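Local coordinates for protein putative TIM-barrel metal-dependent hydrolase (Mycobacterium avium subsp. paratuberculosis S397, PDB 4DZI) that probably catalyses a metal-dependent hydrolysis as a member of the amidohydrolase family, its TIM barrel holding a two-metal site occupied here by cadmium ions, at residues F124-E129 against H230-G235; I164-V169 against L191-P196; N14-P19 against A118-T123; S234-I239 against D265-D270. One frame throughout, in Å; residues are numbered along the deposited sequence.

Contact 1 (F124-E129 against H230-G235). With CD (cadmium ion), chain Q.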
loop_
_atom_site.group_PDB
_atom_site.type_symbol
_atom_site.label_atom_id
_atom_site.label_comp_id
_atom_site.label_asym_id
_atom_site.label_seq_id
_atom_site.Cartn_x
_atom_site.Cartn_y
_atom_site.Cartn_z
ATOM N N PHE C 124 -0.488 -2.103 -25.058
ATOM C CA PHE C 124 -0.263 -3.541 -24.831
ATOM C C PHE C 124 1.089 -3.844 -24.166
ATOM O O PHE C 124 1.178 -4.728 -23.329
ATOM C CB PHE C 124 -0.373 -4.271 -26.182
ATOM C CG PHE C 124 -0.130 -5.759 -26.114
ATOM C CD1 PHE C 124 -1.111 -6.628 -25.656
ATOM C CD2 PHE C 124 1.086 -6.286 -26.535
ATOM C CE1 PHE C 124 -0.881 -7.996 -25.597
ATOM C CE2 PHE C 124 1.311 -7.662 -26.501
ATOM C CZ PHE C 124 0.331 -8.517 -26.024
ATOM N N GLY C 125 2.160 -3.141 -24.536
ATOM C CA GLY C 125 3.477 -3.504 -24.079
ATOM C C GLY C 125 3.628 -3.394 -22.558
ATOM O O GLY C 125 4.523 -4.022 -21.988
ATOM N N CYS C 126 2.775 -2.592 -21.928
ATOM C CA CYS C 126 2.835 -2.398 -20.448
ATOM C C CYS C 126 2.307 -3.606 -19.655
ATOM O O CYS C 126 2.371 -3.578 -18.402
ATOM C CB CYS C 126 2.106 -1.129 -20.010
ATOM S SG CYS C 126 2.920 0.358 -20.688
ATOM N N GLY C 127 1.796 -4.635 -20.332
ATOM C CA GLY C 127 1.383 -5.883 -19.648
ATOM C C GLY C 127 2.270 -7.089 -19.901
ATOM O O GLY C 127 2.064 -8.138 -19.282
ATOM N N VAL C 128 3.208 -6.985 -20.845
ATOM C CA VAL C 128 3.923 -8.180 -21.301
ATOM C C VAL C 128 4.915 -8.697 -20.260
ATOM O O VAL C 128 5.021 -9.913 -20.033
ATOM C CB VAL C 128 4.575 -7.950 -22.671
ATOM C CG1 VAL C 128 5.443 -9.149 -23.067
ATOM C CG2 VAL C 128 3.488 -7.716 -23.721
ATOM N N GLU C 129 5.649 -7.798 -19.616
ATOM C CA GLU C 129 6.689 -8.250 -18.700
ATOM C C GLU C 129 6.123 -9.050 -17.510
ATOM O O GLU C 129 6.759 -10.024 -17.081
ATOM C CB GLU C 129 7.518 -7.096 -18.195
ATOM C CG GLU C 129 8.313 -6.450 -19.306
ATOM C CD GLU C 129 8.832 -5.101 -18.867
ATOM O OE1 GLU C 129 8.109 -4.060 -18.975
ATOM O OE2 GLU C 129 9.991 -5.095 -18.394
ATOM N N HIS C 230 5.957 4.072 -16.083
ATOM C CA HIS C 230 4.567 4.280 -16.485
ATOM C C HIS C 230 3.721 3.201 -15.934
ATOM O O HIS C 230 4.158 2.048 -15.900
ATOM C CB HIS C 230 4.454 4.206 -18.022
ATOM C CG HIS C 230 3.059 4.531 -18.545
ATOM N ND1 HIS C 230 2.027 3.640 -18.536
ATOM C CD2 HIS C 230 2.540 5.719 -19.042
ATOM C CE1 HIS C 230 0.920 4.230 -19.021
ATOM N NE2 HIS C 230 1.219 5.500 -19.316
ATOM N N LEU C 231 2.511 3.567 -15.515
ATOM C CA LEU C 231 1.510 2.594 -15.066
ATOM C C LEU C 231 1.532 1.321 -15.920
ATOM O O LEU C 231 1.413 1.385 -17.143
ATOM C CB LEU C 231 0.123 3.232 -15.186
ATOM C CG LEU C 231 -0.980 2.470 -14.478
ATOM C CD1 LEU C 231 -0.764 2.512 -12.958
ATOM C CD2 LEU C 231 -2.337 3.070 -14.855
ATOM N N SER C 232 1.572 0.153 -15.263
ATOM C CA SER C 232 1.774 -1.119 -15.978
ATOM C C SER C 232 1.008 -2.209 -15.252
ATOM O O SER C 232 0.469 -1.963 -14.167
ATOM C CB SER C 232 3.263 -1.515 -15.936
ATOM O OG SER C 232 4.103 -0.551 -16.616
ATOM N N ASP C 233 1.006 -3.424 -15.811
ATOM C CA ASP C 233 0.743 -4.581 -14.936
ATOM C C ASP C 233 2.004 -4.833 -14.140
ATOM O O ASP C 233 2.984 -5.351 -14.646
ATOM C CB ASP C 233 0.405 -5.838 -15.751
ATOM C CG ASP C 233 -0.005 -7.002 -14.868
ATOM O OD1 ASP C 233 0.150 -6.911 -13.627
ATOM O OD2 ASP C 233 -0.499 -8.010 -15.405
ATOM N N SER C 234 1.985 -4.463 -12.854
ATOM C CA SER C 234 3.136 -4.579 -11.990
ATOM C C SER C 234 3.002 -5.768 -11.034
ATOM O O SER C 234 3.831 -5.919 -10.139
ATOM C CB SER C 234 3.292 -3.291 -11.171
ATOM O OG SER C 234 3.750 -2.201 -11.993
ATOM N N GLY C 235 2.001 -6.593 -11.285
ATOM C CA GLY C 235 1.771 -7.801 -10.466
ATOM C C GLY C 235 1.082 -7.497 -9.155
ATOM O O GLY C 235 1.029 -8.386 -8.277
HETATM CD CD CD Q . -0.348 6.990 -20.254
HETATM O O HOH W 1 3.965 -6.028 -17.435
HETATM O O HOH W 2 -0.080 -9.135 -17.884
#
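Cys126 and Asp233 meet through their backbones: the N-H of Asp233 is donated to Cys126 O at 2.9 Å, arriving 28° out of the carbonyl plane. This is the one direct hydrogen bond between 124-129 and 230-235, and two waters widen the polar seam. One lies within hydrogen-bonding distance of both Cys126 O and Asp233 O and bridges them. The other donates to Gly127 O and to Asp233 OD2, the latter at 2.8 Å, so the carboxylate is tied to Gly127 through the water. The other carboxylate oxygen, OD1, turns back on its own chain and accepts from Gly235 N at 3.0 Å in an Asx turn, which fixes the rotation of the group.

Van der Waals contact is sparse and close to the backbone. Ser232 CB lies 3.3 Å from Cys126 O, and Gly127 CA packs against Asp233 CB as a carbon-carbon pair.

Cys126 SG approaches the imidazole of His230 obliquely, 4.0 Å from ND1. That ring is held from within its own segment: ND1 donates to Leu231 O at 2.7 Å, an acceptor 17° out of the ring plane, leaving NE2 to bind cadmium at 2.4 Å. CG stands anti to the backbone N (chi1 -175°), carrying the ring to the ion, where Asp13, His15, Glu293 and Asp356 complete the shell. His230 is thus a metal-binding histidine at the C-terminal end of strand 227-230, as in amidohydrolase TIM barrels, and the loop that follows it meets the loop after strand 115-121.

Contact 2 (I164-V169 against L191-P196)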
loop_
_atom_site.group_PDB
_atom_site.type_symbol
_atom_site.label_atom_id
_atom_site.label_comp_id
_atom_site.label_asym_id
_atom_site.label_seq_id
_atom_site.Cartn_x
_atom_site.Cartn_y
_atom_site.Cartn_z
ATOM N N ILE C 164 9.091 11.387 -29.095
ATOM C CA ILE C 164 10.073 10.638 -28.322
ATOM C C ILE C 164 9.423 9.295 -28.008
ATOM O O ILE C 164 8.561 9.241 -27.134
ATOM C CB ILE C 164 10.394 11.385 -27.004
ATOM C CG1 ILE C 164 11.020 12.752 -27.308
ATOM C CG2 ILE C 164 11.294 10.540 -26.109
ATOM C CD1 ILE C 164 12.249 12.639 -28.165
ATOM N N ALA C 165 9.756 8.244 -28.760
ATOM C CA ALA C 165 9.157 6.927 -28.489
ATOM C C ALA C 165 10.076 6.184 -27.559
ATOM O O ALA C 165 11.195 5.871 -27.916
ATOM C CB ALA C 165 8.934 6.146 -29.798
ATOM N N ALA C 166 9.585 5.879 -26.359
ATOM C CA ALA C 166 10.418 5.303 -25.333
ATOM C C ALA C 166 10.460 3.778 -25.402
ATOM O O ALA C 166 9.433 3.105 -25.216
ATOM C CB ALA C 166 9.879 5.753 -23.966
ATOM N N PRO C 167 11.651 3.201 -25.656
ATOM C CA PRO C 167 11.750 1.744 -25.689
ATOM C C PRO C 167 11.682 1.207 -24.247
ATOM O O PRO C 167 11.832 1.979 -23.288
ATOM C CB PRO C 167 13.154 1.479 -26.262
ATOM C CG PRO C 167 13.927 2.715 -25.893
ATOM C CD PRO C 167 12.943 3.872 -25.940
ATOM N N ILE C 168 11.476 -0.093 -24.112
ATOM C CA ILE C 168 11.438 -0.720 -22.774
ATOM C C ILE C 168 12.807 -1.284 -22.453
ATOM O O ILE C 168 13.449 -1.880 -23.323
ATOM C CB ILE C 168 10.379 -1.839 -22.717
ATOM C CG1 ILE C 168 8.974 -1.255 -22.925
ATOM C CG2 ILE C 168 10.450 -2.574 -21.371
ATOM C CD1 ILE C 168 7.897 -2.310 -23.114
ATOM N N VAL C 169 13.260 -1.117 -21.211
ATOM C CA VAL C 169 14.450 -1.840 -20.728
ATOM C C VAL C 169 13.992 -2.725 -19.585
ATOM O O VAL C 169 13.401 -2.220 -18.618
ATOM C CB VAL C 169 15.556 -0.907 -20.251
ATOM C CG1 VAL C 169 16.691 -1.709 -19.627
ATOM C CG2 VAL C 169 16.064 -0.105 -21.451
ATOM N N LEU C 191 14.512 8.669 -23.821
ATOM C CA LEU C 191 13.752 8.275 -22.606
ATOM C C LEU C 191 13.626 6.757 -22.695
ATOM O O LEU C 191 13.397 6.225 -23.802
ATOM C CB LEU C 191 12.346 8.918 -22.593
ATOM C CG LEU C 191 11.373 8.498 -21.471
ATOM C CD1 LEU C 191 11.880 8.909 -20.086
ATOM C CD2 LEU C 191 10.009 9.117 -21.725
ATOM N N VAL C 192 13.835 6.033 -21.587
ATOM C CA VAL C 192 13.586 4.591 -21.617
ATOM C C VAL C 192 12.562 4.265 -20.525
ATOM O O VAL C 192 12.525 4.943 -19.489
ATOM C CB VAL C 192 14.859 3.745 -21.392
ATOM C CG1 VAL C 192 15.962 4.170 -22.355
ATOM C CG2 VAL C 192 15.322 3.874 -19.949
ATOM N N LEU C 193 11.768 3.228 -20.735
ATOM C CA LEU C 193 10.789 2.826 -19.715
ATOM C C LEU C 193 11.292 1.596 -18.980
ATOM O O LEU C 193 11.643 0.602 -19.604
ATOM C CB LEU C 193 9.450 2.460 -20.373
ATOM C CG LEU C 193 8.861 3.607 -21.174
ATOM C CD1 LEU C 193 7.526 3.118 -21.750
ATOM C CD2 LEU C 193 8.652 4.846 -20.313
ATOM N N VAL C 194 11.320 1.649 -17.652
ATOM C CA VAL C 194 11.537 0.450 -16.870
ATOM C C VAL C 194 10.244 0.235 -16.105
ATOM O O VAL C 194 9.616 1.205 -15.683
ATOM C CB VAL C 194 12.723 0.644 -15.894
ATOM C CG1 VAL C 194 12.809 -0.506 -14.872
ATOM C CG2 VAL C 194 14.049 0.717 -16.674
ATOM N N ARG C 195 9.823 -1.018 -15.989
ATOM C CA ARG C 195 8.535 -1.269 -15.375
ATOM C C ARG C 195 8.556 -0.952 -13.862
ATOM O O ARG C 195 9.476 -1.350 -13.166
ATOM C CB ARG C 195 8.125 -2.712 -15.608
ATOM C CG ARG C 195 6.695 -2.992 -15.131
ATOM C CD ARG C 195 6.211 -4.375 -15.571
ATOM N NE ARG C 195 7.114 -5.408 -15.058
ATOM C CZ ARG C 195 6.739 -6.452 -14.327
ATOM N NH1 ARG C 195 5.459 -6.643 -13.988
ATOM N NH2 ARG C 195 7.660 -7.342 -13.946
ATOM N N PRO C 196 7.523 -0.261 -13.359
ATOM C CA PRO C 196 7.495 0.051 -11.901
ATOM C C PRO C 196 7.029 -1.182 -11.125
ATOM O O PRO C 196 5.874 -1.283 -10.734
ATOM C CB PRO C 196 6.465 1.189 -11.785
ATOM C CG PRO C 196 5.598 1.041 -13.021
ATOM C CD PRO C 196 6.517 0.503 -14.109
HETATM O O HOH W 3 11.340 -3.093 -17.187
#
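Ala166 CB sits against the isobutyl groups of both Leu191 and Leu193, reaching Leu193 CG at 3.7 Å and Leu191 CG at 4.0 Å. The two leucines reach it by different rotamers. Leu191 has CG opposite its backbone N (chi1 174°), whereas in Leu193 CG lies opposite the carbonyl carbon (chi1 -59°), and the methyl of Ala166 is met by the branch carbons of both. At one end, Ile164 turns CG2 onto Leu191 CB, the two side chains crossing at about a right angle. Farther along, Val169 CG2 rests on Val192 CB at 4.0 Å, and Val194 CG2 approaches Val169 O at 3.6 Å. The ring of Pro167 brings CD to 3.2 Å from Leu191 O.

The backbones pair through a single bridge, Ile168 with Leu193. Leu193 donates its N-H to Pro167 O at 2.8 Å, almost straight at 172°, and accepts from Val169 N through its own O. Beyond the bridge, a water donates to Val169 O and accepts from Arg195 N, prolonging the pairing.

The strands 163-165 and 192-193 are thus neighbours in the barrel wall, joined by way of helix 174-186. Chemically the seam is buried and almost wholly aliphatic, held by two nearly linear backbone bonds. Leu191 N and Leu191 O have no hydrogen-bond partner in the model, a polar cost set against that apolar packing; across the contact Leu191 O meets C-H groups, among them the CA-H of Ala166.

Contact 3 (N14-P19 against A118-T123); sequences NHYYEP and AFMLPT. With CD (cadmium ion), chain Q.
Asn14 and His15 pair with Met120 and Leu121 as adjacent parallel strands of the TIM-barrel wall, the register being set by Asn14 N donating to Phe119 O and Leu121 N donating to Asn14 O at 2.8 Å. Past this pairing the chains separate into loops, and side chains take over the contact.

His15 can be followed outward. Its CB lies 3.6 Å from Thr123 OG1, and CG is at a similar distance from Leu121 O. ND1 faces two backbone oxygens and makes weak bonds to both, Leu121 O at 3.0 Å and Pro122 O at 2.8 Å, the second near the ring plane at the edge. CE1 lies against Pro122 O and Leu121 CB, and NE2 ends on cadmium at 2.2 Å. The two weak bonds are consistent with an ND1 proton facing the carbonyls, which leaves NE2 for the metal; Asp13, His230, Glu293 and Asp356 share the ion.

Tyr16 CG lies between its backbone N and carbonyl carbon (chi1 44°), bringing Leu121 O over the centre of one ring face, 3.5 Å from its plane. Met120, bent at chi2 and chi3, puts CE at the edge of the same ring. The phenol OH gives its proton to a water that in turn donates to Met120 O.

Glu18 OE2 receives Thr123 N on its syn side, while the carboxylate also accepts from Phe124 N and Gly125 N, so three successive amides converge on it. Thr123 OG1, hydrogen-bonded as well to His359 NE2, donates to Tyr16 O at 2.8 Å.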
loop_
_atom_site.group_PDB
_atom_site.type_symbol
_atom_site.label_atom_id
_atom_site.label_comp_id
_atom_site.label_asym_id
_atom_site.label_seq_id
_atom_site.Cartn_x
_atom_site.Cartn_y
_atom_site.Cartn_z
ATOM N N ASN C 14 1.591 10.214 -24.073
ATOM C CA ASN C 14 0.749 9.882 -25.217
ATOM C C ASN C 14 0.931 8.411 -25.533
ATOM O O ASN C 14 1.909 7.795 -25.143
ATOM C CB ASN C 14 1.155 10.728 -26.444
ATOM C CG ASN C 14 0.245 11.923 -26.697
ATOM O OD1 ASN C 14 -0.052 12.240 -27.864
ATOM N ND2 ASN C 14 -0.121 12.652 -25.645
ATOM N N HIS C 15 -0.064 7.825 -26.208
ATOM C CA HIS C 15 0.018 6.413 -26.613
ATOM C C HIS C 15 -0.200 6.143 -28.090
ATOM O O HIS C 15 -0.862 6.914 -28.773
ATOM C CB HIS C 15 -0.992 5.580 -25.788
ATOM C CG HIS C 15 -0.652 5.540 -24.330
ATOM N ND1 HIS C 15 0.233 4.664 -23.836
ATOM C CD2 HIS C 15 -1.033 6.362 -23.269
ATOM C CE1 HIS C 15 0.404 4.882 -22.517
ATOM N NE2 HIS C 15 -0.362 5.911 -22.160
ATOM N N TYR C 16 0.391 5.047 -28.557
ATOM C CA TYR C 16 -0.033 4.373 -29.780
ATOM C C TYR C 16 -0.786 3.107 -29.351
ATOM O O TYR C 16 -0.750 2.703 -28.167
ATOM C CB TYR C 16 1.179 4.005 -30.646
ATOM C CG TYR C 16 2.292 3.420 -29.845
ATOM C CD1 TYR C 16 2.239 2.093 -29.379
ATOM C CD2 TYR C 16 3.412 4.186 -29.503
ATOM C CE1 TYR C 16 3.268 1.568 -28.601
ATOM C CE2 TYR C 16 4.444 3.669 -28.712
ATOM C CZ TYR C 16 4.371 2.355 -28.276
ATOM O OH TYR C 16 5.364 1.828 -27.496
ATOM N N TYR C 17 -1.470 2.470 -30.306
ATOM C CA TYR C 17 -2.040 1.153 -30.065
ATOM C C TYR C 17 -1.207 0.209 -30.928
ATOM O O TYR C 17 -1.089 0.382 -32.160
ATOM C CB TYR C 17 -3.509 1.134 -30.455
ATOM C CG TYR C 17 -4.387 1.917 -29.490
ATOM C CD1 TYR C 17 -4.363 1.629 -28.124
ATOM C CD2 TYR C 17 -5.190 2.971 -29.905
ATOM C CE1 TYR C 17 -5.167 2.303 -27.215
ATOM C CE2 TYR C 17 -5.971 3.676 -29.008
ATOM C CZ TYR C 17 -5.955 3.349 -27.655
ATOM O OH TYR C 17 -6.773 4.030 -26.773
ATOM N N GLU C 18 -0.586 -0.771 -30.307
ATOM C CA GLU C 18 0.309 -1.671 -31.055
ATOM C C GLU C 18 -0.437 -2.504 -32.071
ATOM O O GLU C 18 -1.509 -2.995 -31.797
ATOM C CB GLU C 18 1.025 -2.647 -30.130
ATOM C CG GLU C 18 1.978 -2.025 -29.112
ATOM C CD GLU C 18 1.307 -1.539 -27.826
ATOM O OE1 GLU C 18 0.072 -1.390 -27.728
ATOM O OE2 GLU C 18 2.058 -1.333 -26.857
ATOM N N PRO C 19 0.179 -2.720 -33.229
ATOM C CA PRO C 19 -0.352 -3.748 -34.126
ATOM C C PRO C 19 -0.111 -5.144 -33.545
ATOM O O PRO C 19 0.718 -5.326 -32.635
ATOM C CB PRO C 19 0.472 -3.544 -35.399
ATOM C CG PRO C 19 1.787 -3.025 -34.890
ATOM C CD PRO C 19 1.401 -2.085 -33.763
ATOM N N ALA C 118 5.614 14.850 -28.382
ATOM C CA ALA C 118 4.838 13.936 -27.545
ATOM C C ALA C 118 5.756 12.799 -27.141
ATOM O O ALA C 118 6.509 12.298 -27.995
ATOM C CB ALA C 118 3.680 13.381 -28.358
ATOM N N PHE C 119 5.657 12.337 -25.882
ATOM C CA PHE C 119 6.324 11.076 -25.479
ATOM C C PHE C 119 5.339 9.982 -25.877
ATOM O O PHE C 119 4.188 10.036 -25.484
ATOM C CB PHE C 119 6.568 11.021 -23.971
ATOM C CG PHE C 119 7.571 12.029 -23.453
ATOM C CD1 PHE C 119 8.052 13.076 -24.236
ATOM C CD2 PHE C 119 8.000 11.931 -22.137
ATOM C CE1 PHE C 119 8.972 13.986 -23.702
ATOM C CE2 PHE C 119 8.907 12.824 -21.603
ATOM C CZ PHE C 119 9.405 13.851 -22.392
ATOM N N MET C 120 5.776 9.025 -26.689
ATOM C CA MET C 120 4.865 8.002 -27.234
ATOM C C MET C 120 5.156 6.689 -26.513
ATOM O O MET C 120 6.289 6.175 -26.556
ATOM C CB MET C 120 5.052 7.834 -28.752
ATOM C CG MET C 120 4.422 8.966 -29.567
ATOM S SD MET C 120 2.603 9.045 -29.483
ATOM C CE MET C 120 2.219 7.478 -30.226
ATOM N N LEU C 121 4.141 6.178 -25.813
ATOM C CA LEU C 121 4.332 5.136 -24.815
ATOM C C LEU C 121 3.410 3.971 -25.161
ATOM O O LEU C 121 2.391 4.169 -25.797
ATOM C CB LEU C 121 3.971 5.691 -23.410
ATOM C CG LEU C 121 4.656 7.027 -23.102
ATOM C CD1 LEU C 121 4.244 7.533 -21.736
ATOM C CD2 LEU C 121 6.171 6.880 -23.109
ATOM N N PRO C 122 3.764 2.750 -24.727
ATOM C CA PRO C 122 3.031 1.569 -25.127
ATOM C C PRO C 122 1.672 1.454 -24.450
ATOM O O PRO C 122 1.398 2.104 -23.422
ATOM C CB PRO C 122 3.918 0.392 -24.641
ATOM C CG PRO C 122 5.197 0.993 -24.174
ATOM C CD PRO C 122 4.828 2.415 -23.772
ATOM N N THR C 123 0.823 0.611 -25.037
ATOM C CA THR C 123 -0.448 0.252 -24.430
ATOM C C THR C 123 -0.381 -1.233 -24.062
ATOM O O THR C 123 -0.190 -1.585 -22.889
ATOM C CB THR C 123 -1.652 0.621 -25.337
ATOM O OG1 THR C 123 -1.623 2.048 -25.560
ATOM C CG2 THR C 123 -2.971 0.244 -24.634
HETATM CD CD CD Q . -0.348 6.990 -20.254
HETATM O O HOH W 4 6.984 3.559 -26.326
#

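Contact 4 (S234-I239 against D265-D270); sequences SGYLHI and DRAIHD. With SO4 (sulfate ion), chain J.
Tyr236 and Asp270 form the polar end of a contact between a loop running into helix 237-242 and the first turns of helix 266-277, at the interface with the second subunit. The phenol OH donates to Asp270 OD2 at 2.5 Å, a short bond that meets the oxygen on its anti side and lies at the ring edge, with ring and carboxylate planes 47° apart. The same OH is also hydrogen-bonded to Trp243 NE1 of the second subunit. Asp270 OD1 is used by His269 ND1 at 2.8 Å, and it also pairs with Arg266 of the second subunit, so both carboxylate oxygens are engaged.

Over one face of the tyrosine ring lies Ala267: its CB makes a CH-pi contact 4.1 Å from the centroid, and its CA sits over the rim of the same face. Arg266 CB closes on Tyr236 CE2 obliquely at 3.6 Å. Ser234 CB also touches Ala267 CB, while its hydroxyl is bonded to Pro196 O.

Both helices lie in the long connection between barrel strands 227-230 and 289-292 of the TIM barrel. Arg266 runs extended from CG to NE, which carries NE to a sulfate that probably came from the crystallisation liquor, and Ile239 CD1 meets its guanidinium at the edge, 3.6 Å from NH1. NE donates almost straight, at 173°, to the sulfate O4. The same anion is held by Arg301 and Arg305, and by Arg266 and Arg305 of the second subunit.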
loop_
_atom_site.group_PDB
_atom_site.type_symbol
_atom_site.label_atom_id
_atom_site.label_comp_id
_atom_site.label_asym_id
_atom_site.label_seq_id
_atom_site.Cartn_x
_atom_site.Cartn_y
_atom_site.Cartn_z
ATOM N N SER C 234 1.985 -4.463 -12.854
ATOM C CA SER C 234 3.136 -4.579 -11.990
ATOM C C SER C 234 3.002 -5.768 -11.034
ATOM O O SER C 234 3.831 -5.919 -10.139
ATOM C CB SER C 234 3.292 -3.291 -11.171
ATOM O OG SER C 234 3.750 -2.201 -11.993
ATOM N N GLY C 235 2.001 -6.593 -11.285
ATOM C CA GLY C 235 1.771 -7.801 -10.466
ATOM C C GLY C 235 1.082 -7.497 -9.155
ATOM O O GLY C 235 1.029 -8.386 -8.277
ATOM N N TYR C 236 0.556 -6.275 -8.986
ATOM C CA TYR C 236 -0.081 -5.903 -7.687
ATOM C C TYR C 236 -1.430 -6.527 -7.388
ATOM O O TYR C 236 -1.934 -6.460 -6.267
ATOM C CB TYR C 236 -0.066 -4.377 -7.448
ATOM C CG TYR C 236 1.216 -3.927 -6.791
ATOM C CD1 TYR C 236 2.450 -4.060 -7.432
ATOM C CD2 TYR C 236 1.196 -3.393 -5.507
ATOM C CE1 TYR C 236 3.615 -3.659 -6.809
ATOM C CE2 TYR C 236 2.344 -2.983 -4.874
ATOM C CZ TYR C 236 3.553 -3.115 -5.519
ATOM O OH TYR C 236 4.705 -2.747 -4.888
ATOM N N LEU C 237 -2.031 -7.158 -8.379
ATOM C CA LEU C 237 -3.225 -7.935 -8.053
ATOM C C LEU C 237 -2.937 -9.027 -7.012
ATOM O O LEU C 237 -3.882 -9.583 -6.483
ATOM C CB LEU C 237 -3.876 -8.510 -9.304
ATOM C CG LEU C 237 -4.597 -7.444 -10.126
ATOM C CD1 LEU C 237 -5.080 -8.017 -11.453
ATOM C CD2 LEU C 237 -5.755 -6.833 -9.356
ATOM N N HIS C 238 -1.665 -9.331 -6.714
ATOM C CA HIS C 238 -1.366 -10.310 -5.625
ATOM C C HIS C 238 -1.887 -9.892 -4.253
ATOM O O HIS C 238 -2.214 -10.743 -3.420
ATOM C CB HIS C 238 0.110 -10.738 -5.576
ATOM C CG HIS C 238 1.061 -9.693 -5.009
ATOM N ND1 HIS C 238 1.477 -9.707 -3.724
ATOM C CD2 HIS C 238 1.711 -8.610 -5.617
ATOM C CE1 HIS C 238 2.330 -8.676 -3.512
ATOM N NE2 HIS C 238 2.471 -8.006 -4.672
ATOM N N ILE C 239 -2.007 -8.591 -4.016
ATOM C CA ILE C 239 -2.611 -8.099 -2.774
ATOM C C ILE C 239 -4.100 -8.437 -2.701
ATOM O O ILE C 239 -4.583 -9.014 -1.714
ATOM C CB ILE C 239 -2.419 -6.575 -2.587
ATOM C CG1 ILE C 239 -0.924 -6.215 -2.560
ATOM C CG2 ILE C 239 -3.100 -6.124 -1.289
ATOM C CD1 ILE C 239 -0.651 -4.789 -2.131
ATOM N N ASP C 265 -2.360 3.222 -6.212
ATOM C CA ASP C 265 -1.046 3.710 -6.644
ATOM C C ASP C 265 0.127 3.061 -5.880
ATOM O O ASP C 265 1.225 3.643 -5.754
ATOM C CB ASP C 265 -1.006 5.243 -6.536
ATOM C CG ASP C 265 -1.179 5.725 -5.111
ATOM O OD1 ASP C 265 -1.451 4.855 -4.222
ATOM O OD2 ASP C 265 -1.038 6.957 -4.870
ATOM N N ARG C 266 -0.069 1.826 -5.403
ATOM C CA ARG C 266 0.971 1.220 -4.591
ATOM C C ARG C 266 2.214 0.874 -5.396
ATOM O O ARG C 266 3.335 0.930 -4.893
ATOM C CB ARG C 266 0.455 -0.048 -3.905
ATOM C CG ARG C 266 -0.562 0.345 -2.868
ATOM C CD ARG C 266 -1.030 -0.823 -2.011
ATOM N NE ARG C 266 -1.636 -0.304 -0.794
ATOM C CZ ARG C 266 -2.258 -1.066 0.107
ATOM N NH1 ARG C 266 -2.333 -2.375 -0.090
ATOM N NH2 ARG C 266 -2.783 -0.526 1.208
ATOM N N ALA C 267 2.039 0.547 -6.667
ATOM C CA ALA C 267 3.234 0.178 -7.440
ATOM C C ALA C 267 4.227 1.312 -7.566
ATOM O O ALA C 267 5.428 1.105 -7.395
ATOM C CB ALA C 267 2.839 -0.396 -8.818
ATOM N N ILE C 268 3.745 2.525 -7.869
ATOM C CA ILE C 268 4.679 3.643 -8.050
ATOM C C ILE C 268 5.308 4.055 -6.711
ATOM O O ILE C 268 6.484 4.350 -6.634
ATOM C CB ILE C 268 4.022 4.832 -8.766
ATOM C CG1 ILE C 268 5.073 5.878 -9.176
ATOM C CG2 ILE C 268 2.951 5.514 -7.934
ATOM C CD1 ILE C 268 6.190 5.347 -10.062
ATOM N N HIS C 269 4.528 3.993 -5.637
ATOM C CA HIS C 269 5.099 4.292 -4.334
ATOM C C HIS C 269 6.255 3.351 -4.029
ATOM O O HIS C 269 7.355 3.800 -3.620
ATOM C CB HIS C 269 4.012 4.092 -3.275
ATOM C CG HIS C 269 4.526 4.228 -1.862
ATOM N ND1 HIS C 269 5.152 3.226 -1.213
ATOM C CD2 HIS C 269 4.492 5.310 -0.989
ATOM C CE1 HIS C 269 5.522 3.660 0.025
ATOM N NE2 HIS C 269 5.100 4.921 0.162
ATOM N N ASP C 270 5.992 2.043 -4.187
ATOM C CA ASP C 270 6.979 1.026 -3.848
ATOM C C ASP C 270 8.193 1.074 -4.791
ATOM O O ASP C 270 9.336 0.868 -4.380
ATOM C CB ASP C 270 6.347 -0.347 -3.809
ATOM C CG ASP C 270 5.243 -0.452 -2.757
ATOM O OD1 ASP C 270 5.059 0.535 -1.986
ATOM O OD2 ASP C 270 4.561 -1.504 -2.718
HETATM S S SO4 J . -0.464 2.981 0.755
HETATM O O1 SO4 J . 0.219 2.242 1.798
HETATM O O2 SO4 J . -0.934 4.347 1.113
HETATM O O3 SO4 J . 0.655 3.233 -0.198
HETATM O O4 SO4 J . -1.436 2.344 -0.115
#

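Overall arrangement
From the N terminus, contact 3 comes first: it sets strand 9-15 beside strand 115-121 and closes a loop of 98 residues. The chain then enters 124-129, where contact 1 opens; it closes only at 230-235, and contact 2, pairing 164-169 with 191-196, is nested inside that loop. Contact 4 starts on the residues where contact 1 ends, sharing Ser234 and Gly235, and reaches on to helix 266-277 at the subunit interface. Contacts 1 and 3 converge on the same cadmium ion, and Glu18 joins them through Phe124 and Gly125. Contacts 2 and 3 meet along neighbouring strands 163-165 and 115-121, while Pro196 links contact 2 to Ser234.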